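Local coordinates for putative TetR-family transcriptional regulator (Bordetella parapertussis 12822, PDB 3CCY), which probably binds cis-regulatory DNA through a predicted N-terminal helix-turn-helix and, as a TetR-family regulator, may repress transcription, at residues A156-D159 with T160-F164. Residues are numbered along the deposited sequence; the frame is centred on the assembly and turned at random.
Sequences AHVD and TMLFF
H157 and M161, one helical turn apart, meet through a methylene laid on an imidazole. CG of the selenomethionine M161 sits over one face of the H157 ring, 3.7 Å from its centroid and displaced toward CE1, a CH-pi contact. H157 reaches forward along the helix because its CG stands anti to the backbone N (chi1 175°), while M161 SE lies obliquely to the ring, 4.7 Å from the same centroid. One residue on, V158 and L162 run alongside each other in the same direction, with V158 CG1 3.6 Å from L162 CD1. T160 turns its hydroxyl back on its own helix: OG1 lies beside the backbone N (chi1 -53°) and donates to A156 O at 2.7 Å. A156 O also accepts a bond from T160 N at 3.0 Å, so two bonds grip this oxygen, one from each side of the carbonyl plane, and T160, a buried residue, spends its hydroxyl hydrogen on its own helix. The i to i+4 ladder continues through M161, L162 and F163 N, which donate to the carbonyls of H157, V158 and D159. All of this belongs to helix 153-168 of the C-terminal domain. T160, F163 and F164 face helix 122-145, F163 and F164 also helix 87-115, whereas V158, D159, M161 and L162 pack against the second subunit, whose R188 forms a salt bridge with D159, placing this helix in the dimer interface.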
ATOM      1  N   ALA A 156      -6.208   4.800 -18.624  1.00 33.24           N
ATOM      2  CA  ALA A 156      -6.670   3.440 -18.254  1.00 33.23           C
ATOM      3  C   ALA A 156      -5.764   2.755 -17.201  1.00 32.89           C
ATOM      4  O   ALA A 156      -6.264   2.149 -16.237  1.00 33.25           O
ATOM      5  CB  ALA A 156      -6.841   2.557 -19.489  1.00 32.58           C
ATOM      6  N   HIS A 157      -4.445   2.855 -17.388  1.00 32.40           N
ATOM      7  CA  HIS A 157      -3.485   2.397 -16.386  1.00 31.66           C
ATOM      8  C   HIS A 157      -3.588   3.171 -15.050  1.00 31.26           C
ATOM      9  O   HIS A 157      -3.627   2.547 -13.999  1.00 31.29           O
ATOM     10  CB  HIS A 157      -2.071   2.414 -16.961  1.00 32.91           C
ATOM     11  CG  HIS A 157      -0.999   2.083 -15.970  1.00 34.13           C
ATOM     12  ND1 HIS A 157      -0.829   0.819 -15.448  1.00 35.14           N
ATOM     13  CD2 HIS A 157      -0.038   2.859 -15.413  1.00 36.37           C
ATOM     14  CE1 HIS A 157       0.200   0.834 -14.616  1.00 36.79           C
ATOM     15  NE2 HIS A 157       0.683   2.067 -14.562  1.00 36.13           N
ATOM     16  N   VAL A 158      -3.621   4.498 -15.086  1.00 29.98           N
ATOM     17  CA  VAL A 158      -3.923   5.303 -13.879  1.00 30.09           C
ATOM     18  C   VAL A 158      -5.199   4.822 -13.177  1.00 30.10           C
ATOM     19  O   VAL A 158      -5.163   4.575 -11.983  1.00 28.11           O
ATOM     20  CB  VAL A 158      -4.013   6.841 -14.160  1.00 30.69           C
ATOM     21  CG1 VAL A 158      -4.370   7.581 -12.893  1.00 31.13           C
ATOM     22  CG2 VAL A 158      -2.660   7.347 -14.666  1.00 30.82           C
ATOM     23  N   ASP A 159      -6.307   4.633 -13.903  1.00 29.85           N
ATOM     24  CA  ASP A 159      -7.555   4.310 -13.206  1.00 31.39           C
ATOM     25  C   ASP A 159      -7.462   2.924 -12.551  1.00 31.24           C
ATOM     26  O   ASP A 159      -7.959   2.714 -11.432  1.00 29.87           O
ATOM     27  CB  ASP A 159      -8.773   4.362 -14.171  1.00 32.01           C
ATOM     28  CG  ASP A 159      -9.031   5.780 -14.721  1.00 36.51           C
ATOM     29  OD1 ASP A 159      -8.573   6.760 -14.102  1.00 37.96           O
ATOM     30  OD2 ASP A 159      -9.693   5.934 -15.767  1.00 39.26           O
ATOM     31  N   THR A 160      -6.884   1.968 -13.284  1.00 30.19           N
ATOM     32  CA  THR A 160      -6.657   0.641 -12.766  1.00 31.09           C
ATOM     33  C   THR A 160      -5.785   0.605 -11.501  1.00 30.56           C
ATOM     34  O   THR A 160      -6.109  -0.085 -10.543  1.00 31.00           O
ATOM     35  CB  THR A 160      -6.082  -0.278 -13.883  1.00 32.34           C
ATOM     36  OG1 THR A 160      -6.956  -0.188 -15.025  1.00 32.06           O
ATOM     37  CG2 THR A 160      -6.012  -1.704 -13.398  1.00 33.93           C
HETATM   38  N   MSE A 161      -4.681   1.346 -11.505  1.00 31.21           N
HETATM   39  CA  MSE A 161      -3.770   1.339 -10.374  1.00 31.29           C
HETATM   40  C   MSE A 161      -4.379   2.103  -9.170  1.00 31.55           C
HETATM   41  O   MSE A 161      -4.088   1.789  -8.037  1.00 30.91           O
HETATM   42  CB  MSE A 161      -2.390   1.921 -10.783  1.00 30.83           C
HETATM   43  CG  MSE A 161      -1.665   1.128 -11.860  1.00 34.58           C
HETATM   44 SE   MSE A 161      -1.679  -0.786 -11.500  0.65 35.85          SE
HETATM   45  CE  MSE A 161      -0.354  -0.711 -10.100  1.00 35.34           C
ATOM     46  N   LEU A 162      -5.257   3.080  -9.428  1.00 31.07           N
ATOM     47  CA  LEU A 162      -5.942   3.756  -8.320  1.00 30.16           C
ATOM     48  C   LEU A 162      -6.911   2.790  -7.655  1.00 31.07           C
ATOM     49  O   LEU A 162      -6.964   2.696  -6.432  1.00 28.90           O
ATOM     50  CB  LEU A 162      -6.670   4.997  -8.795  1.00 30.99           C
ATOM     51  CG  LEU A 162      -5.724   6.163  -9.147  1.00 30.28           C
ATOM     52  CD1 LEU A 162      -6.447   7.263  -9.936  1.00 32.55           C
ATOM     53  CD2 LEU A 162      -4.973   6.762  -7.869  1.00 28.14           C
ATOM     54  N   PHE A 163      -7.623   2.035  -8.489  1.00 30.78           N
ATOM     55  CA  PHE A 163      -8.411   0.948  -7.990  1.00 32.95           C
ATOM     56  C   PHE A 163      -7.604  -0.068  -7.150  1.00 32.33           C
ATOM     57  O   PHE A 163      -8.040  -0.396  -6.051  1.00 32.27           O
ATOM     58  CB  PHE A 163      -9.146   0.222  -9.101  1.00 33.39           C
ATOM     59  CG  PHE A 163      -9.757  -1.045  -8.608  1.00 38.04           C
ATOM     60  CD1 PHE A 163     -10.938  -0.998  -7.864  1.00 42.40           C
ATOM     61  CD2 PHE A 163      -9.087  -2.253  -8.747  1.00 38.90           C
ATOM     62  CE1 PHE A 163     -11.477  -2.161  -7.320  1.00 42.61           C
ATOM     63  CE2 PHE A 163      -9.624  -3.408  -8.183  1.00 44.01           C
ATOM     64  CZ  PHE A 163     -10.812  -3.339  -7.484  1.00 39.49           C
ATOM     65  N   PHE A 164      -6.521  -0.627  -7.708  1.00 31.56           N
ATOM     66  CA  PHE A 164      -5.648  -1.546  -6.933  1.00 33.02           C
ATOM     67  C   PHE A 164      -5.208  -1.044  -5.562  1.00 32.29           C
ATOM     68  O   PHE A 164      -5.171  -1.792  -4.595  1.00 33.13           O
ATOM     69  CB  PHE A 164      -4.446  -2.031  -7.742  1.00 33.39           C
ATOM     70  CG  PHE A 164      -4.764  -3.268  -8.547  1.00 36.99           C
ATOM     71  CD1 PHE A 164      -5.054  -4.472  -7.903  1.00 37.31           C
ATOM     72  CD2 PHE A 164      -4.853  -3.213  -9.935  1.00 36.76           C
ATOM     73  CE1 PHE A 164      -5.384  -5.634  -8.635  1.00 39.97           C
ATOM     74  CE2 PHE A 164      -5.196  -4.370 -10.671  1.00 36.67           C
ATOM     75  CZ  PHE A 164      -5.453  -5.565 -10.020  1.00 35.46           C
TER